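Local coordinates for protein 2,3-bisphosphoglycerate-independent phosphoglycerate mutase (Pyrococcus horikoshii, PDB 2ZKT) that probably interconverts 2-phosphoglycerate and 3-phosphoglycerate, a step of glycolysis, as a metal-dependent mutase that needs no bisphosphoglycerate cofactor, at residues D50-K53 against P57-S60; A63-F68 against E74-R79; L29-T34 against K312-A317. All coordinates share one frame; numbering follows the deposited sequence.

Interactions 1 and 2 are neighbours in series along the chain, their centres about 9 Å apart, and they meet through Pro51 O and Ser66 OG and through the methyls of Ala58 and Ala63. Together they follow the chain from the end of strand 45-50 through the zinc ligand Ser60 and helix 60-67 to the exit from helix 72-75. Interaction 3 lies about 22 Å from interaction 1 and 28 Å from interaction 2, measured between centres, and touches neither. It joins helices 28-31 and 313-331 near the second subunit, and the chain it closes contains both other contacts. Packing beside the metal site is thus local, whereas interaction 3 brings together distant parts of the sequence.

Interaction 1: D50-K53 against P57-S60; sequences DPIK and PAGS. With ZN (zinc ion), chain G.
Ile52 and Ala58 bring the two ends of a loop to a CA-CA separation of 6.5 Å, the chain being irregular from Pro51, just past strand 45-50, to Gly59, and entering helix 60-67 at Ser60. The contact is apolar and centres on the methyl of Ala58. Ile52 sends its longer branch there: CG1 stands anti to the carbonyl carbon (chi1 -61°) and the chain runs on extended at chi2 178°, which brings CD1 to 3.3 Å from Ala58 CB, and CG1 follows at 3.7 Å from the same methyl. CD1 also lies 4.0 Å from Pro57 O. Pro51 adds a looser touch, its ring atom CB 4.1 Å from Ala58 CB. The alanine methyl therefore has the isoleucine branch and the proline ring as neighbours, and Ala63 of the following helix packs on it as well. Outside the pair, Tyr73 and Thr62 touch Ile52, while Ala58 O is hydrogen-bonded to ND1 of His356, a residue that also binds another zinc ion. Gly59 is the N-cap residue of helix 60-67, and directly after it Ser60 OG binds zinc at 2.6 Å, together with Asp13, Asp346 and His347. A metal-binding serine at a helix start, reached from a sheet strand by a short loop, is consistent with the metal site of the alkaline phosphatase superfamily, to which this family belongs.

Interaction 2: A63-F68 against E74-R79; sequences AHLSIF and ETYRGR
Leu65 reaches from helix 60-67 to the chain leaving helix 72-75, and its CD1 methyl makes both side-chain contacts with that segment. With chi1 at -83°, CG lies anti to the carbonyl carbon, and the nearly extended chi2 carries CD1 outward. There it comes 3.8 Å from Thr75 OG1 and 3.9 Å from Tyr76 CD1. The leucine and threonine side chains pass in opposite directions, whereas leucine and tyrosine cross at about a right angle; the methyl meets the ring at its edge, near the ring plane. Tyr76 has CG anti to its backbone N (chi1 -167°), a setting that turns the ring back along helix 60-67, where OH is hydrogen-bonded to Asp61 OD2 and the ring touches Thr62. Gly78 N lies over the centre of one ring face, 3.5 Å above its plane. Thr75 OG1 is hydrogen-bonded to Asp71 O, so the hydroxyl beside the leucine methyl has a polar partner in the residue just before its helix. Beyond the contact, Arg77 folds back on its own segment: NH1 donates to Glu74 O at 3.0 Å, from above the carbonyl plane, and more weakly to Tyr76 O. Contact between the segments is consequently dispersive, one methyl against a hydroxyl oxygen and a ring edge, while the directional bonds that fix the threonine and tyrosine go to Asp71 and Asp61.

Interaction 3: L29-T34 against K312-A317; sequences LEYANT and KPKLKA
Lys316 NZ, one residue before the Ala317 that Tyr31 and Ala32 touch, is gripped by Asp17 OD2 in a salt bridge and Gly14 O in a hydrogen bond. Tyr31 OH is approached by Lys314 NZ at 3.4 Å, a long, weak hydrogen bond that is the polar link between these segments. The ammonium nitrogen stands oblique to the phenol ring. Lys314 gets there by a bend: its CG leaves anti to the carbonyl carbon, and chi2 at -96° kinks the chain before the remaining methylenes extend toward the tyrosine. Tyr31, with CG anti to the backbone N (chi1 180°), reaches across from the end of helix 28-31 toward the first turn of helix 313-331. Its CD2 edge passes Ala317 CB at 4.0 Å, close to the ring plane. The same alanine methyl lies 3.9 Å from Ala32 CB, and Ala32 CB in turn is 3.3 Å from Ala317 O. With small side chains on both sides, the backbones come close, Ala32 CA and Ala317 CA being 4.8 Å apart. Just beyond, Asn33 N is hydrogen-bonded to Glu321 OE2 farther along helix 313-331, and Tyr31 packs on Pro35 of the second subunit. The close fit thus rests mainly on two buried alanine methyls, with the edge of the partly exposed Tyr31 ring beside them, while the exposed Lys314 adds a weak polar bond at the margin.

Interaction 1: D50-K53 against P57-S60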
ATOM      1  N   ASP B  50      19.172  10.796   9.105  1.00 39.15           N
ATOM      2  CA  ASP B  50      18.938  12.225   9.254  1.00 39.23           C
ATOM      3  C   ASP B  50      19.742  12.846   8.115  1.00 38.29           C
ATOM      4  O   ASP B  50      20.964  12.714   8.066  1.00 38.94           O
ATOM      5  CB  ASP B  50      19.467  12.730  10.599  1.00 38.06           C
ATOM      6  CG  ASP B  50      18.632  12.243  11.777  1.00 41.42           C
ATOM      7  OD1 ASP B  50      17.396  12.489  11.777  1.00 46.40           O
ATOM      8  OD2 ASP B  50      19.209  11.627  12.705  1.00 40.58           O
ATOM      9  N   PRO B  51      19.055  13.482   7.148  1.00 40.85           N
ATOM     10  CA  PRO B  51      19.788  14.105   6.031  1.00 39.94           C
ATOM     11  C   PRO B  51      20.889  15.014   6.599  1.00 40.86           C
ATOM     12  O   PRO B  51      22.045  14.947   6.193  1.00 41.55           O
ATOM     13  CB  PRO B  51      18.709  14.918   5.313  1.00 40.47           C
ATOM     14  CG  PRO B  51      17.439  14.111   5.572  1.00 42.19           C
ATOM     15  CD  PRO B  51      17.587  13.667   7.018  1.00 38.52           C
ATOM     16  N   ILE B  52      20.523  15.854   7.565  1.00 41.82           N
ATOM     17  CA  ILE B  52      21.498  16.770   8.161  1.00 42.39           C
ATOM     18  C   ILE B  52      21.823  16.401   9.608  1.00 43.13           C
ATOM     19  O   ILE B  52      22.976  16.154   9.954  1.00 45.97           O
ATOM     20  CB  ILE B  52      20.980  18.231   8.076  1.00 42.97           C
ATOM     21  CG1 ILE B  52      20.780  18.604   6.595  1.00 46.32           C
ATOM     22  CG2 ILE B  52      21.964  19.192   8.736  1.00 44.03           C
ATOM     23  CD1 ILE B  52      20.241  19.995   6.370  1.00 54.33           C
ATOM     24  N   LYS B  53      20.796  16.364  10.452  1.00 42.87           N
ATOM     25  CA  LYS B  53      20.959  16.018  11.859  1.00 42.43           C
ATOM     26  C   LYS B  53      19.567  15.955  12.493  1.00 42.77           C
ATOM     27  O   LYS B  53      18.598  16.467  11.929  1.00 44.05           O
ATOM     28  CB  LYS B  53      21.831  17.057  12.577  1.00 43.05           C
ATOM     29  CG  LYS B  53      21.325  18.503  12.498  1.00 42.45           C
ATOM     30  CD  LYS B  53      22.222  19.457  13.318  1.00 42.82           C
ATOM     31  CE  LYS B  53      21.708  20.902  13.232  1.00 45.02           C
ATOM     32  NZ  LYS B  53      22.423  21.849  14.133  1.00 49.74           N
ATOM     33  N   PRO B  57      15.319  20.291   9.377  1.00 41.52           N
ATOM     34  CA  PRO B  57      14.790  20.147   8.011  1.00 41.80           C
ATOM     35  C   PRO B  57      15.860  20.539   6.987  1.00 42.19           C
ATOM     36  O   PRO B  57      16.596  21.523   7.171  1.00 43.54           O
ATOM     37  CB  PRO B  57      13.605  21.123   7.977  1.00 42.46           C
ATOM     38  CG  PRO B  57      13.217  21.274   9.422  1.00 43.54           C
ATOM     39  CD  PRO B  57      14.559  21.309  10.133  1.00 41.62           C
ATOM     40  N   ALA B  58      15.934  19.771   5.905  1.00 41.82           N
ATOM     41  CA  ALA B  58      16.891  20.028   4.837  1.00 42.64           C
ATOM     42  C   ALA B  58      16.172  20.425   3.553  1.00 45.07           C
ATOM     43  O   ALA B  58      15.137  19.839   3.202  1.00 45.60           O
ATOM     44  CB  ALA B  58      17.720  18.778   4.575  1.00 40.60           C
ATOM     45  N   GLY B  59      16.718  21.428   2.858  1.00 45.50           N
ATOM     46  CA  GLY B  59      16.147  21.826   1.578  1.00 45.18           C
ATOM     47  C   GLY B  59      16.495  20.678   0.637  1.00 46.94           C
ATOM     48  O   GLY B  59      17.368  19.861   0.955  1.00 46.38           O
ATOM     49  N   SER B  60      15.836  20.596  -0.516  1.00 49.93           N
ATOM     50  CA  SER B  60      16.105  19.499  -1.449  1.00 50.96           C
ATOM     51  C   SER B  60      17.570  19.415  -1.913  1.00 50.42           C
ATOM     52  O   SER B  60      18.110  18.321  -2.075  1.00 50.22           O
ATOM     53  CB  SER B  60      15.185  19.615  -2.672  1.00 52.70           C
ATOM     54  OG  SER B  60      14.877  18.334  -3.203  1.00 60.39           O
TER
HETATM   55 ZN    ZN G 414      13.224  16.796  -1.949  1.00 55.00          ZN

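Interaction 2: A63-F68 against E74-R79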
ATOM      1  N   ALA B  63      19.961  18.273   1.049  1.00 45.10           N
ATOM      2  CA  ALA B  63      19.643  16.888   1.399  1.00 43.76           C
ATOM      3  C   ALA B  63      20.323  15.931   0.427  1.00 43.39           C
ATOM      4  O   ALA B  63      20.776  14.847   0.820  1.00 42.40           O
ATOM      5  CB  ALA B  63      18.115  16.656   1.377  1.00 43.52           C
ATOM      6  N   HIS B  64      20.395  16.333  -0.845  1.00 42.08           N
ATOM      7  CA  HIS B  64      21.004  15.473  -1.859  1.00 42.94           C
ATOM      8  C   HIS B  64      22.543  15.506  -1.814  1.00 43.15           C
ATOM      9  O   HIS B  64      23.216  14.544  -2.164  1.00 46.76           O
ATOM     10  CB  HIS B  64      20.488  15.888  -3.247  1.00 43.75           C
ATOM     11  CG  HIS B  64      19.190  15.177  -3.560  1.00 43.78           C
ATOM     12  ND1 HIS B  64      17.962  15.743  -3.420  1.00 45.83           N
ATOM     13  CD2 HIS B  64      19.015  13.867  -4.039  1.00 42.54           C
ATOM     14  CE1 HIS B  64      17.072  14.802  -3.819  1.00 43.69           C
ATOM     15  NE2 HIS B  64      17.679  13.669  -4.197  1.00 43.92           N
ATOM     16  N   LEU B  65      23.119  16.666  -1.416  1.00 43.34           N
ATOM     17  CA  LEU B  65      24.571  16.668  -1.229  1.00 43.70           C
ATOM     18  C   LEU B  65      24.927  15.632  -0.165  1.00 44.71           C
ATOM     19  O   LEU B  65      25.932  14.931  -0.213  1.00 46.66           O
ATOM     20  CB  LEU B  65      25.030  18.052  -0.729  1.00 43.53           C
ATOM     21  CG  LEU B  65      25.221  19.112  -1.830  1.00 43.13           C
ATOM     22  CD1 LEU B  65      25.383  20.510  -1.242  1.00 44.68           C
ATOM     23  CD2 LEU B  65      26.462  18.895  -2.701  1.00 45.73           C
ATOM     24  N   SER B  66      24.044  15.592   0.856  1.00 45.96           N
ATOM     25  CA  SER B  66      24.217  14.645   1.952  1.00 46.38           C
ATOM     26  C   SER B  66      24.064  13.195   1.470  1.00 47.50           C
ATOM     27  O   SER B  66      24.905  12.342   1.732  1.00 48.10           O
ATOM     28  CB  SER B  66      23.165  14.967   3.025  1.00 46.79           C
ATOM     29  OG  SER B  66      23.331  14.098   4.146  1.00 45.31           O
ATOM     30  N   ILE B  67      22.980  12.918   0.747  1.00 49.21           N
ATOM     31  CA  ILE B  67      22.709  11.587   0.211  1.00 49.70           C
ATOM     32  C   ILE B  67      23.857  11.099  -0.685  1.00 49.71           C
ATOM     33  O   ILE B  67      24.165   9.904  -0.698  1.00 49.51           O
ATOM     34  CB  ILE B  67      21.394  11.587  -0.609  1.00 50.56           C
ATOM     35  CG1 ILE B  67      20.196  11.879   0.316  1.00 53.73           C
ATOM     36  CG2 ILE B  67      21.221  10.265  -1.340  1.00 50.83           C
ATOM     37  CD1 ILE B  67      19.944  10.839   1.408  1.00 52.88           C
ATOM     38  N   PHE B  68      24.488  12.014  -1.432  1.00 49.34           N
ATOM     39  CA  PHE B  68      25.595  11.619  -2.316  1.00 48.62           C
ATOM     40  C   PHE B  68      26.903  11.357  -1.563  1.00 48.62           C
ATOM     41  O   PHE B  68      27.899  10.948  -2.174  1.00 49.19           O
ATOM     42  CB  PHE B  68      25.828  12.673  -3.418  1.00 47.63           C
ATOM     43  CG  PHE B  68      24.723  12.732  -4.441  1.00 46.45           C
ATOM     44  CD1 PHE B  68      24.268  11.566  -5.060  1.00 47.13           C
ATOM     45  CD2 PHE B  68      24.124  13.949  -4.771  1.00 43.06           C
ATOM     46  CE1 PHE B  68      23.217  11.612  -6.002  1.00 50.89           C
ATOM     47  CE2 PHE B  68      23.085  14.020  -5.699  1.00 44.41           C
ATOM     48  CZ  PHE B  68      22.622  12.847  -6.320  1.00 50.52           C
ATOM     49  N   GLU B  74      29.471  21.873   5.178  1.00 60.47           N
ATOM     50  CA  GLU B  74      30.779  22.315   4.671  1.00 60.05           C
ATOM     51  C   GLU B  74      30.844  22.502   3.156  1.00 58.67           C
ATOM     52  O   GLU B  74      31.626  23.320   2.655  1.00 60.38           O
ATOM     53  CB  GLU B  74      31.868  21.320   5.074  1.00 61.73           C
ATOM     54  CG  GLU B  74      31.932  21.027   6.557  1.00 66.23           C
ATOM     55  CD  GLU B  74      33.219  20.324   6.939  1.00 72.46           C
ATOM     56  OE1 GLU B  74      34.279  20.997   6.927  1.00 73.71           O
ATOM     57  OE2 GLU B  74      33.171  19.106   7.239  1.00 73.41           O
ATOM     58  N   THR B  75      30.031  21.741   2.424  1.00 56.42           N
ATOM     59  CA  THR B  75      30.041  21.823   0.961  1.00 54.43           C
ATOM     60  C   THR B  75      29.051  22.829   0.359  1.00 52.44           C
ATOM     61  O   THR B  75      29.345  23.460  -0.660  1.00 51.55           O
ATOM     62  CB  THR B  75      29.752  20.439   0.342  1.00 54.61           C
ATOM     63  OG1 THR B  75      28.505  19.938   0.853  1.00 55.47           O
ATOM     64  CG2 THR B  75      30.861  19.449   0.696  1.00 53.82           C
ATOM     65  N   TYR B  76      27.886  22.973   0.996  1.00 50.22           N
ATOM     66  CA  TYR B  76      26.844  23.867   0.501  1.00 49.55           C
ATOM     67  C   TYR B  76      27.238  25.339   0.370  1.00 48.76           C
ATOM     68  O   TYR B  76      27.640  25.996   1.343  1.00 48.53           O
ATOM     69  CB  TYR B  76      25.589  23.767   1.374  1.00 48.00           C
ATOM     70  CG  TYR B  76      24.375  24.418   0.744  1.00 44.90           C
ATOM     71  CD1 TYR B  76      23.891  23.980  -0.493  1.00 40.14           C
ATOM     72  CD2 TYR B  76      23.683  25.446   1.396  1.00 43.91           C
ATOM     73  CE1 TYR B  76      22.742  24.537  -1.060  1.00 38.74           C
ATOM     74  CE2 TYR B  76      22.530  26.012   0.832  1.00 42.43           C
ATOM     75  CZ  TYR B  76      22.071  25.545  -0.389  1.00 41.34           C
ATOM     76  OH  TYR B  76      20.913  26.054  -0.919  1.00 47.60           O
ATOM     77  N   ARG B  77      27.093  25.857  -0.849  1.00 48.60           N
ATOM     78  CA  ARG B  77      27.406  27.250  -1.119  1.00 50.13           C
ATOM     79  C   ARG B  77      26.232  27.920  -1.844  1.00 51.08           C
ATOM     80  O   ARG B  77      26.428  28.769  -2.719  1.00 53.12           O
ATOM     81  CB  ARG B  77      28.703  27.353  -1.950  1.00 50.51           C
ATOM     82  CG  ARG B  77      29.997  27.029  -1.169  1.00 48.72           C
ATOM     83  CD  ARG B  77      30.314  28.115  -0.153  1.00 53.52           C
ATOM     84  NE  ARG B  77      31.608  27.925   0.513  1.00 60.65           N
ATOM     85  CZ  ARG B  77      31.863  26.995   1.440  1.00 62.29           C
ATOM     86  NH1 ARG B  77      30.917  26.139   1.830  1.00 63.13           N
ATOM     87  NH2 ARG B  77      33.077  26.926   1.989  1.00 61.89           N
ATOM     88  N   GLY B  78      25.008  27.528  -1.474  1.00 53.10           N
ATOM     89  CA  GLY B  78      23.824  28.117  -2.087  1.00 52.92           C
ATOM     90  C   GLY B  78      23.106  27.206  -3.072  1.00 52.72           C
ATOM     91  O   GLY B  78      23.620  26.148  -3.443  1.00 52.76           O
ATOM     92  N   ARG B  79      21.919  27.641  -3.511  1.00 52.10           N
ATOM     93  CA  ARG B  79      21.085  26.872  -4.446  1.00 52.46           C
ATOM     94  C   ARG B  79      21.233  27.204  -5.941  1.00 50.55           C
ATOM     95  O   ARG B  79      21.319  26.300  -6.785  1.00 50.43           O
ATOM     96  CB  ARG B  79      19.608  27.036  -4.057  1.00 51.41           C
ATOM     97  CG  ARG B  79      18.642  26.423  -5.063  1.00 54.07           C
ATOM     98  CD  ARG B  79      17.184  26.472  -4.584  1.00 55.69           C
ATOM     99  NE  ARG B  79      16.292  25.814  -5.547  1.00 67.98           N
ATOM    100  CZ  ARG B  79      14.990  25.594  -5.349  1.00 70.79           C
ATOM    101  NH1 ARG B  79      14.410  25.977  -4.214  1.00 71.53           N
ATOM    102  NH2 ARG B  79      14.268  24.995  -6.295  1.00 71.18           N
TER

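Interaction 3: L29-T34 against K312-A317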
ATOM      1  N   LEU B  29       3.494   5.760   3.772  1.00 37.11           N
ATOM      2  CA  LEU B  29       4.371   4.657   3.392  1.00 36.12           C
ATOM      3  C   LEU B  29       3.935   3.338   4.010  1.00 38.00           C
ATOM      4  O   LEU B  29       4.007   2.297   3.360  1.00 35.90           O
ATOM      5  CB  LEU B  29       5.828   4.940   3.807  1.00 36.64           C
ATOM      6  CG  LEU B  29       6.783   3.724   3.686  1.00 37.08           C
ATOM      7  CD1 LEU B  29       6.708   3.109   2.287  1.00 32.48           C
ATOM      8  CD2 LEU B  29       8.211   4.176   3.997  1.00 34.45           C
ATOM      9  N   GLU B  30       3.476   3.381   5.258  1.00 38.57           N
ATOM     10  CA  GLU B  30       3.049   2.162   5.933  1.00 40.10           C
ATOM     11  C   GLU B  30       1.712   1.690   5.358  1.00 42.77           C
ATOM     12  O   GLU B  30       1.555   0.516   4.998  1.00 42.21           O
ATOM     13  CB  GLU B  30       2.946   2.405   7.453  1.00 38.19           C
ATOM     14  CG  GLU B  30       4.298   2.689   8.107  1.00 39.45           C
ATOM     15  CD  GLU B  30       4.179   3.286   9.509  1.00 39.89           C
ATOM     16  OE1 GLU B  30       3.177   4.001   9.775  1.00 38.41           O
ATOM     17  OE2 GLU B  30       5.100   3.058  10.344  1.00 39.70           O
ATOM     18  N   TYR B  31       0.776   2.638   5.247  1.00 42.66           N
ATOM     19  CA  TYR B  31      -0.577   2.411   4.722  1.00 42.71           C
ATOM     20  C   TYR B  31      -0.550   1.902   3.269  1.00 43.47           C
ATOM     21  O   TYR B  31      -1.240   0.953   2.928  1.00 42.38           O
ATOM     22  CB  TYR B  31      -1.368   3.732   4.791  1.00 42.77           C
ATOM     23  CG  TYR B  31      -2.795   3.665   4.281  1.00 42.14           C
ATOM     24  CD1 TYR B  31      -3.823   3.159   5.083  1.00 43.67           C
ATOM     25  CD2 TYR B  31      -3.125   4.126   3.000  1.00 40.60           C
ATOM     26  CE1 TYR B  31      -5.141   3.112   4.626  1.00 42.89           C
ATOM     27  CE2 TYR B  31      -4.446   4.084   2.533  1.00 38.39           C
ATOM     28  CZ  TYR B  31      -5.447   3.576   3.352  1.00 41.60           C
ATOM     29  OH  TYR B  31      -6.760   3.530   2.906  1.00 46.58           O
ATOM     30  N   ALA B  32       0.257   2.549   2.426  1.00 43.01           N
ATOM     31  CA  ALA B  32       0.374   2.186   1.012  1.00 43.19           C
ATOM     32  C   ALA B  32       0.754   0.727   0.823  1.00 44.14           C
ATOM     33  O   ALA B  32       1.573   0.196   1.557  1.00 46.37           O
ATOM     34  CB  ALA B  32       1.415   3.087   0.328  1.00 42.22           C
ATOM     35  N   ASN B  33       0.154   0.077  -0.172  1.00 46.13           N
ATOM     36  CA  ASN B  33       0.462  -1.320  -0.462  1.00 46.21           C
ATOM     37  C   ASN B  33       1.775  -1.335  -1.255  1.00 44.39           C
ATOM     38  O   ASN B  33       1.813  -0.950  -2.427  1.00 45.36           O
ATOM     39  CB  ASN B  33      -0.683  -1.941  -1.281  1.00 49.30           C
ATOM     40  CG  ASN B  33      -0.428  -3.395  -1.645  1.00 51.34           C
ATOM     41  OD1 ASN B  33      -0.030  -4.197  -0.801  1.00 52.72           O
ATOM     42  ND2 ASN B  33      -0.670  -3.742  -2.907  1.00 52.41           N
ATOM     43  N   THR B  34       2.849  -1.785  -0.602  1.00 42.51           N
ATOM     44  CA  THR B  34       4.181  -1.821  -1.214  1.00 40.10           C
ATOM     45  C   THR B  34       4.854  -3.183  -1.032  1.00 40.39           C
ATOM     46  O   THR B  34       5.894  -3.292  -0.368  1.00 38.16           O
ATOM     47  CB  THR B  34       5.090  -0.749  -0.573  1.00 40.14           C
ATOM     48  OG1 THR B  34       5.243  -1.040   0.830  1.00 39.97           O
ATOM     49  CG2 THR B  34       4.464   0.642  -0.711  1.00 37.16           C
ATOM     50  N   LYS B 312      -2.063  15.732   1.177  1.00 56.50           N
ATOM     51  CA  LYS B 312      -2.916  14.720   0.551  1.00 55.87           C
ATOM     52  C   LYS B 312      -2.316  13.327   0.818  1.00 53.42           C
ATOM     53  O   LYS B 312      -1.652  12.736  -0.050  1.00 51.06           O
ATOM     54  CB  LYS B 312      -3.005  14.998  -0.956  1.00 56.33           C
ATOM     55  CG  LYS B 312      -3.598  16.372  -1.275  1.00 58.65           C
ATOM     56  CD  LYS B 312      -3.588  16.685  -2.769  1.00 60.75           C
ATOM     57  CE  LYS B 312      -2.165  16.859  -3.301  1.00 68.29           C
ATOM     58  NZ  LYS B 312      -2.131  17.397  -4.700  1.00 71.34           N
ATOM     59  N   PRO B 313      -2.546  12.793   2.039  1.00 52.45           N
ATOM     60  CA  PRO B 313      -2.077  11.486   2.533  1.00 51.51           C
ATOM     61  C   PRO B 313      -2.372  10.299   1.618  1.00 50.36           C
ATOM     62  O   PRO B 313      -1.484   9.488   1.326  1.00 48.38           O
ATOM     63  CB  PRO B 313      -2.797  11.350   3.884  1.00 51.83           C
ATOM     64  CG  PRO B 313      -2.898  12.756   4.340  1.00 52.65           C
ATOM     65  CD  PRO B 313      -3.337  13.477   3.082  1.00 52.23           C
ATOM     66  N   LYS B 314      -3.627  10.199   1.185  1.00 49.47           N
ATOM     67  CA  LYS B 314      -4.053   9.106   0.309  1.00 50.19           C
ATOM     68  C   LYS B 314      -3.303   9.202  -1.021  1.00 48.85           C
ATOM     69  O   LYS B 314      -2.767   8.209  -1.525  1.00 49.21           O
ATOM     70  CB  LYS B 314      -5.563   9.200   0.063  1.00 52.02           C
ATOM     71  CG  LYS B 314      -6.431   9.127   1.320  1.00 55.27           C
ATOM     72  CD  LYS B 314      -6.946   7.712   1.563  1.00 63.63           C
ATOM     73  CE  LYS B 314      -8.055   7.701   2.614  1.00 66.71           C
ATOM     74  NZ  LYS B 314      -8.626   6.334   2.798  1.00 69.41           N
ATOM     75  N   LEU B 315      -3.272  10.408  -1.590  1.00 48.50           N
ATOM     76  CA  LEU B 315      -2.584  10.624  -2.859  1.00 48.12           C
ATOM     77  C   LEU B 315      -1.113  10.242  -2.724  1.00 48.00           C
ATOM     78  O   LEU B 315      -0.567   9.540  -3.588  1.00 47.71           O
ATOM     79  CB  LEU B 315      -2.697  12.096  -3.288  1.00 47.54           C
ATOM     80  CG  LEU B 315      -1.897  12.463  -4.549  1.00 47.51           C
ATOM     81  CD1 LEU B 315      -2.298  11.529  -5.692  1.00 49.55           C
ATOM     82  CD2 LEU B 315      -2.149  13.924  -4.928  1.00 48.63           C
ATOM     83  N   LYS B 316      -0.473  10.705  -1.645  1.00 47.16           N
ATOM     84  CA  LYS B 316       0.941  10.400  -1.414  1.00 47.57           C
ATOM     85  C   LYS B 316       1.116   8.883  -1.328  1.00 46.95           C
ATOM     86  O   LYS B 316       2.024   8.322  -1.942  1.00 46.25           O
ATOM     87  CB  LYS B 316       1.442  11.071  -0.124  1.00 46.69           C
ATOM     88  CG  LYS B 316       2.921  10.827   0.180  1.00 47.95           C
ATOM     89  CD  LYS B 316       3.380  11.695   1.363  1.00 47.93           C
ATOM     90  CE  LYS B 316       4.835  11.427   1.740  1.00 47.09           C
ATOM     91  NZ  LYS B 316       5.309  12.369   2.793  1.00 43.80           N
ATOM     92  N   ALA B 317       0.230   8.224  -0.576  1.00 45.64           N
ATOM     93  CA  ALA B 317       0.293   6.768  -0.440  1.00 47.96           C
ATOM     94  C   ALA B 317       0.114   6.136  -1.832  1.00 48.11           C
ATOM     95  O   ALA B 317       0.805   5.174  -2.185  1.00 49.95           O
ATOM     96  CB  ALA B 317      -0.806   6.269   0.522  1.00 45.85           C
TER